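Local coordinates for SAM dependent methyltransferase (Agrobacterium tumefaciens, PDB 2IGT), which binds S-adenosylmethionine and probably transfers its methyl group to an acceptor substrate, at residues 26-31 with 286-291; 296-301 with 323-328. All blocks are in the same frame, centred on the assembly; numbering follows the deposited sequence.

Interaction 1: 26-31 with 286-291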
loop_
_atom_site.group_PDB
_atom_site.type_symbol
_atom_site.label_atom_id
_atom_site.label_comp_id
_atom_site.label_asym_id
_atom_site.label_seq_id
_atom_site.Cartn_x
_atom_site.Cartn_y
_atom_site.Cartn_z
ATOM N N GLY A 26 23.038 14.786 -38.316
ATOM C CA GLY A 26 24.192 13.959 -38.592
ATOM C C GLY A 26 23.824 12.521 -38.878
ATOM O O GLY A 26 22.655 12.192 -39.077
ATOM N N GLU A 27 24.842 11.670 -38.881
ATOM C CA GLU A 27 24.696 10.281 -39.285
ATOM C C GLU A 27 24.520 9.367 -38.086
ATOM O O GLU A 27 25.074 9.614 -37.011
ATOM C CB GLU A 27 25.934 9.846 -40.068
ATOM C CG GLU A 27 26.215 10.673 -41.316
ATOM C CD GLU A 27 25.047 10.643 -42.297
ATOM O OE1 GLU A 27 24.677 9.535 -42.745
ATOM O OE2 GLU A 27 24.498 11.724 -42.613
ATOM N N LEU A 28 23.746 8.305 -38.284
ATOM C CA LEU A 28 23.597 7.262 -37.282
ATOM C C LEU A 28 24.939 6.569 -37.096
ATOM O O LEU A 28 25.722 6.452 -38.051
ATOM C CB LEU A 28 22.552 6.243 -37.722
ATOM C CG LEU A 28 21.117 6.748 -37.927
ATOM C CD1 LEU A 28 20.269 5.685 -38.603
ATOM C CD2 LEU A 28 20.506 7.157 -36.613
ATOM N N PRO A 29 25.229 6.130 -35.865
ATOM C CA PRO A 29 26.453 5.342 -35.648
ATOM C C PRO A 29 26.428 4.045 -36.480
ATOM O O PRO A 29 25.360 3.609 -36.927
ATOM C CB PRO A 29 26.390 4.975 -34.158
ATOM C CG PRO A 29 25.365 5.885 -33.540
ATOM C CD PRO A 29 24.444 6.345 -34.626
ATOM N N ALA A 30 27.592 3.432 -36.653
ATOM C CA ALA A 30 27.686 2.087 -37.211
ATOM C C ALA A 30 26.906 1.117 -36.312
ATOM O O ALA A 30 26.597 1.425 -35.153
ATOM C CB ALA A 30 29.150 1.662 -37.328
ATOM N N GLU A 31 26.563 -0.052 -36.840
ATOM C CA GLU A 31 25.789 -0.990 -36.042
ATOM C C GLU A 31 26.365 -2.388 -36.186
ATOM O O GLU A 31 26.904 -2.742 -37.257
ATOM C CB GLU A 31 24.320 -0.940 -36.468
ATOM C CG GLU A 31 24.122 -1.075 -37.975
ATOM C CD GLU A 31 22.654 -1.166 -38.372
ATOM O OE1 GLU A 31 21.782 -1.050 -37.491
ATOM O OE2 GLU A 31 22.378 -1.357 -39.578
ATOM N N LEU A 286 16.314 2.615 -31.327
ATOM C CA LEU A 286 16.186 3.732 -30.383
ATOM C C LEU A 286 17.563 4.275 -30.003
ATOM O O LEU A 286 17.762 5.518 -29.995
ATOM C CB LEU A 286 15.426 3.315 -29.115
ATOM C CG LEU A 286 15.317 4.409 -28.013
ATOM C CD1 LEU A 286 14.565 5.641 -28.555
ATOM C CD2 LEU A 286 14.603 3.834 -26.747
HETATM N N MSE A 287 18.489 3.364 -29.657
HETATM C CA MSE A 287 19.832 3.773 -29.222
HETATM C C MSE A 287 20.571 4.438 -30.398
HETATM O O MSE A 287 21.252 5.468 -30.234
HETATM C CB MSE A 287 20.632 2.553 -28.722
HETATM C CG MSE A 287 22.094 2.897 -28.339
HETATM SE SE MSE A 287 22.119 4.016 -26.718
HETATM C CE MSE A 287 21.608 2.632 -25.426
ATOM N N ARG A 288 20.412 3.859 -31.592
ATOM C CA ARG A 288 21.077 4.388 -32.770
ATOM C C ARG A 288 20.627 5.832 -33.030
ATOM O O ARG A 288 21.461 6.721 -33.264
ATOM C CB ARG A 288 20.758 3.506 -33.984
ATOM C CG ARG A 288 21.721 2.403 -34.211
ATOM C CD ARG A 288 22.504 2.669 -35.506
ATOM N NE ARG A 288 21.759 2.260 -36.691
ATOM C CZ ARG A 288 22.181 2.387 -37.956
ATOM N NH1 ARG A 288 21.413 1.977 -38.937
ATOM N NH2 ARG A 288 23.342 2.916 -38.261
ATOM N N GLU A 289 19.313 6.054 -33.007
ATOM C CA GLU A 289 18.754 7.385 -33.265
ATOM C C GLU A 289 19.133 8.370 -32.143
ATOM O O GLU A 289 19.498 9.509 -32.438
ATOM C CB GLU A 289 17.233 7.313 -33.465
ATOM C CG GLU A 289 16.529 8.659 -33.871
ATOM C CD GLU A 289 16.960 9.200 -35.248
ATOM O OE1 GLU A 289 17.111 8.398 -36.200
ATOM O OE2 GLU A 289 17.117 10.428 -35.402
ATOM N N THR A 290 19.064 7.923 -30.881
ATOM C CA THR A 290 19.552 8.706 -29.730
ATOM C C THR A 290 20.988 9.227 -29.952
ATOM O O THR A 290 21.276 10.391 -29.650
ATOM C CB THR A 290 19.501 7.905 -28.383
ATOM O OG1 THR A 290 18.160 7.460 -28.124
ATOM C CG2 THR A 290 19.997 8.743 -27.191
HETATM N N MSE A 291 21.867 8.370 -30.468
HETATM C CA MSE A 291 23.283 8.704 -30.676
HETATM C C MSE A 291 23.573 9.262 -32.084
HETATM O O MSE A 291 24.729 9.312 -32.499
HETATM C CB MSE A 291 24.166 7.465 -30.423
HETATM C CG MSE A 291 24.025 6.848 -29.039
HETATM SE SE MSE A 291 24.208 8.180 -27.564
HETATM C CE MSE A 291 26.106 8.657 -27.855
#
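Leu28 lies against the guanidinium of Arg288, its CD1 over the middle of one face and its CB 3.5 Å from Arg288 NH2. Its other methyl, CD2, reaches the helix end, 3.6 Å from OE1 of Glu289, whose carboxylate is paired with Arg292. Pro29 follows with two roles. Proline has no backbone N-H to satisfy, and its ring packs CG against CB of the selenomethionine Met291 at 3.7 Å. Its carbonyl O accepts a hydrogen bond from Arg288 NH2, with the oxygen close to the guanidinium plane, at its edge; the 2.5 Å separation is unusually short, so its exact length is doubtful. Arginine suits this place because its long chain, bent at chi2 (-112°) and chi3 (-82°), can leave the helix and lay a flat cation along the extended segment. Beyond Ala30, Glu31 covers the other face of that cation: carboxylate and guanidinium are stacked with planes 24° apart. Its OE1 is 3.4 Å from Arg288 NH1, an attraction of charges without a directed N-H, and the same oxygen is hydrogen-bonded to His284. The contact ties the start of strand 30-39, outermost in the sheet within this chain, to the C-terminal end of helix 280-290, which packs on helix 247-260 and strands 268-273, 297-306 and 318-328.

Interaction 2: 296-301 with 323-328. With ACY (acetic acid), chain H.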
loop_
_atom_site.group_PDB
_atom_site.type_symbol
_atom_site.label_atom_id
_atom_site.label_comp_id
_atom_site.label_asym_id
_atom_site.label_seq_id
_atom_site.Cartn_x
_atom_site.Cartn_y
_atom_site.Cartn_z
ATOM N N GLY A 296 30.887 6.507 -33.536
ATOM C CA GLY A 296 30.992 5.254 -32.804
ATOM C C GLY A 296 30.113 4.136 -33.350
ATOM O O GLY A 296 29.797 4.098 -34.538
ATOM N N VAL A 297 29.737 3.208 -32.476
ATOM C CA VAL A 297 29.049 1.982 -32.901
ATOM C C VAL A 297 28.045 1.541 -31.841
ATOM O O VAL A 297 28.299 1.677 -30.637
ATOM C CB VAL A 297 30.054 0.836 -33.216
ATOM C CG1 VAL A 297 30.898 0.517 -31.990
ATOM C CG2 VAL A 297 29.350 -0.438 -33.740
ATOM N N VAL A 298 26.906 1.028 -32.314
ATOM C CA VAL A 298 25.876 0.486 -31.451
ATOM C C VAL A 298 25.782 -1.010 -31.723
ATOM O O VAL A 298 25.532 -1.444 -32.874
ATOM C CB VAL A 298 24.484 1.190 -31.675
ATOM C CG1 VAL A 298 23.412 0.559 -30.774
ATOM C CG2 VAL A 298 24.613 2.685 -31.375
ATOM N N ALA A 299 26.016 -1.807 -30.685
ATOM C CA ALA A 299 25.870 -3.252 -30.780
ATOM C C ALA A 299 24.667 -3.628 -29.929
ATOM O O ALA A 299 24.563 -3.184 -28.766
ATOM C CB ALA A 299 27.153 -3.973 -30.270
ATOM N N SER A 300 23.764 -4.443 -30.484
ATOM C CA SER A 300 22.554 -4.835 -29.747
ATOM C C SER A 300 22.172 -6.285 -29.991
ATOM O O SER A 300 22.554 -6.863 -31.012
ATOM C CB SER A 300 21.380 -3.945 -30.161
ATOM O OG SER A 300 21.771 -2.580 -30.175
ATOM N N GLY A 301 21.369 -6.847 -29.087
ATOM C CA GLY A 301 20.923 -8.237 -29.246
ATOM C C GLY A 301 20.346 -8.764 -27.949
ATOM O O GLY A 301 19.737 -8.010 -27.173
ATOM N N LEU A 323 17.383 -8.142 -23.157
ATOM C CA LEU A 323 17.889 -7.419 -24.329
ATOM C C LEU A 323 18.985 -6.481 -23.891
ATOM O O LEU A 323 19.119 -6.137 -22.698
ATOM C CB LEU A 323 16.773 -6.573 -24.963
ATOM C CG LEU A 323 15.396 -7.227 -25.096
ATOM C CD1 LEU A 323 14.384 -6.189 -25.645
ATOM C CD2 LEU A 323 15.463 -8.477 -26.006
ATOM N N PHE A 324 19.806 -6.087 -24.852
ATOM C CA PHE A 324 20.804 -5.062 -24.568
ATOM C C PHE A 324 21.066 -4.262 -25.823
ATOM O O PHE A 324 20.880 -4.742 -26.954
ATOM C CB PHE A 324 22.119 -5.657 -24.056
ATOM C CG PHE A 324 22.966 -6.280 -25.156
ATOM C CD1 PHE A 324 22.707 -7.577 -25.590
ATOM C CD2 PHE A 324 23.989 -5.558 -25.767
ATOM C CE1 PHE A 324 23.452 -8.159 -26.630
ATOM C CE2 PHE A 324 24.756 -6.119 -26.792
ATOM C CZ PHE A 324 24.490 -7.426 -27.229
ATOM N N SER A 325 21.503 -3.034 -25.595
ATOM C CA SER A 325 22.043 -2.202 -26.640
ATOM C C SER A 325 23.161 -1.356 -26.023
ATOM O O SER A 325 22.968 -0.741 -24.978
ATOM C CB SER A 325 20.949 -1.297 -27.214
ATOM O OG SER A 325 21.490 -0.561 -28.299
ATOM N N ARG A 326 24.320 -1.328 -26.684
ATOM C CA ARG A 326 25.485 -0.643 -26.169
ATOM C C ARG A 326 26.090 0.273 -27.239
ATOM O O ARG A 326 26.458 -0.182 -28.336
ATOM C CB ARG A 326 26.528 -1.664 -25.710
ATOM C CG ARG A 326 27.845 -1.060 -25.219
ATOM C CD ARG A 326 28.723 -2.186 -24.701
ATOM N NE ARG A 326 29.169 -2.987 -25.835
ATOM C CZ ARG A 326 29.403 -4.289 -25.814
ATOM N NH1 ARG A 326 29.228 -4.998 -24.701
ATOM N NH2 ARG A 326 29.808 -4.879 -26.930
ATOM N N TRP A 327 26.164 1.559 -26.909
ATOM C CA TRP A 327 26.896 2.524 -27.715
ATOM C C TRP A 327 28.324 2.643 -27.170
ATOM O O TRP A 327 28.528 2.726 -25.954
ATOM C CB TRP A 327 26.222 3.916 -27.730
ATOM C CG TRP A 327 27.104 4.935 -28.477
ATOM C CD1 TRP A 327 27.137 5.169 -29.835
ATOM C CD2 TRP A 327 28.129 5.760 -27.904
ATOM N NE1 TRP A 327 28.094 6.129 -30.128
ATOM C CE2 TRP A 327 28.726 6.492 -28.964
ATOM C CE3 TRP A 327 28.602 5.954 -26.595
ATOM C CZ2 TRP A 327 29.760 7.409 -28.750
ATOM C CZ3 TRP A 327 29.640 6.888 -26.384
ATOM C CH2 TRP A 327 30.203 7.590 -27.455
ATOM N N GLU A 328 29.300 2.665 -28.077
ATOM C CA GLU A 328 30.696 2.896 -27.725
ATOM C C GLU A 328 31.306 3.770 -28.808
ATOM O O GLU A 328 30.901 3.662 -29.988
ATOM C CB GLU A 328 31.487 1.587 -27.705
ATOM C CG GLU A 328 31.183 0.633 -26.559
ATOM C CD GLU A 328 32.004 -0.632 -26.678
ATOM O OE1 GLU A 328 31.581 -1.546 -27.417
ATOM O OE2 GLU A 328 33.075 -0.716 -26.052
HETATM C C ACY H . 31.131 -8.222 -25.348
HETATM O O ACY H . 31.099 -7.595 -24.271
HETATM O OXT ACY H . 30.793 -7.735 -26.455
HETATM C CH3 ACY H . 31.594 -9.656 -25.314
#
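Ser300 OG and Ser325 OG meet 2.8 Å apart, a hydrogen bond between facing hydroxyls of a non-hydrogen-bonded antiparallel pair. Small serines suit this close pairing, and His284 ND1 gives Ser300 OG a second partner. On the same face, Val298 CG2 touches the edge of the Trp327 indole, 3.9 Å from CD1, while its CG1 lies by Ser325 OG. Trp327 NE1 is satisfied by Gly295 O. On the other face, Phe324, with chi1 at 77°, leans its ring over the neighbouring strand; Ser300 CA makes a CH-pi contact 4.2 Å from the ring centroid. Gly301, lacking a side chain, lets the ring come down on its backbone, N lying over one face. These residues are held in register by six backbone hydrogen bonds, two each for Val297 with Glu328, Ala299 with Arg326 and Gly301 with Phe324, such as Arg326 N to Ala299 O at 2.8 Å. Farther out, Glu328 OE1 forms a weak, bent bond with Arg326 NE at 3.2 Å, its OE2 being bonded to Trp143 NE1. Arg326 NH1 and NH2 grip the two acetate oxygens, NH2 to OXT at 3.1 Å; the acetate is probably from the crystallisation liquor, and its pairing implies that this arginine can accept a small carboxylate.

Overall arrangement
Interactions 1 and 2 lie with their centres about 10 Å apart and share one sheet, in which strand 297-306 runs between 30-39 and 318-328. Ala30 joins them through the backbone: its O is 2.9 Å from Val298 N and its N is 3.1 Å from Gly296 O, both probable hydrogen bonds. Helix 280-290, which precedes strand 297-306 in the chain, packs against the hairpin, with Met287 CB 3.3 Å from Ser325 OG and Met291 CE 3.5 Å from Trp327 CD2. His284 also bridges the two, bonding Glu31 and Ser300. From interaction 2, the Leu323 side chain is about 11 Å from a bound S-adenosylmethionine, too far for direct contact.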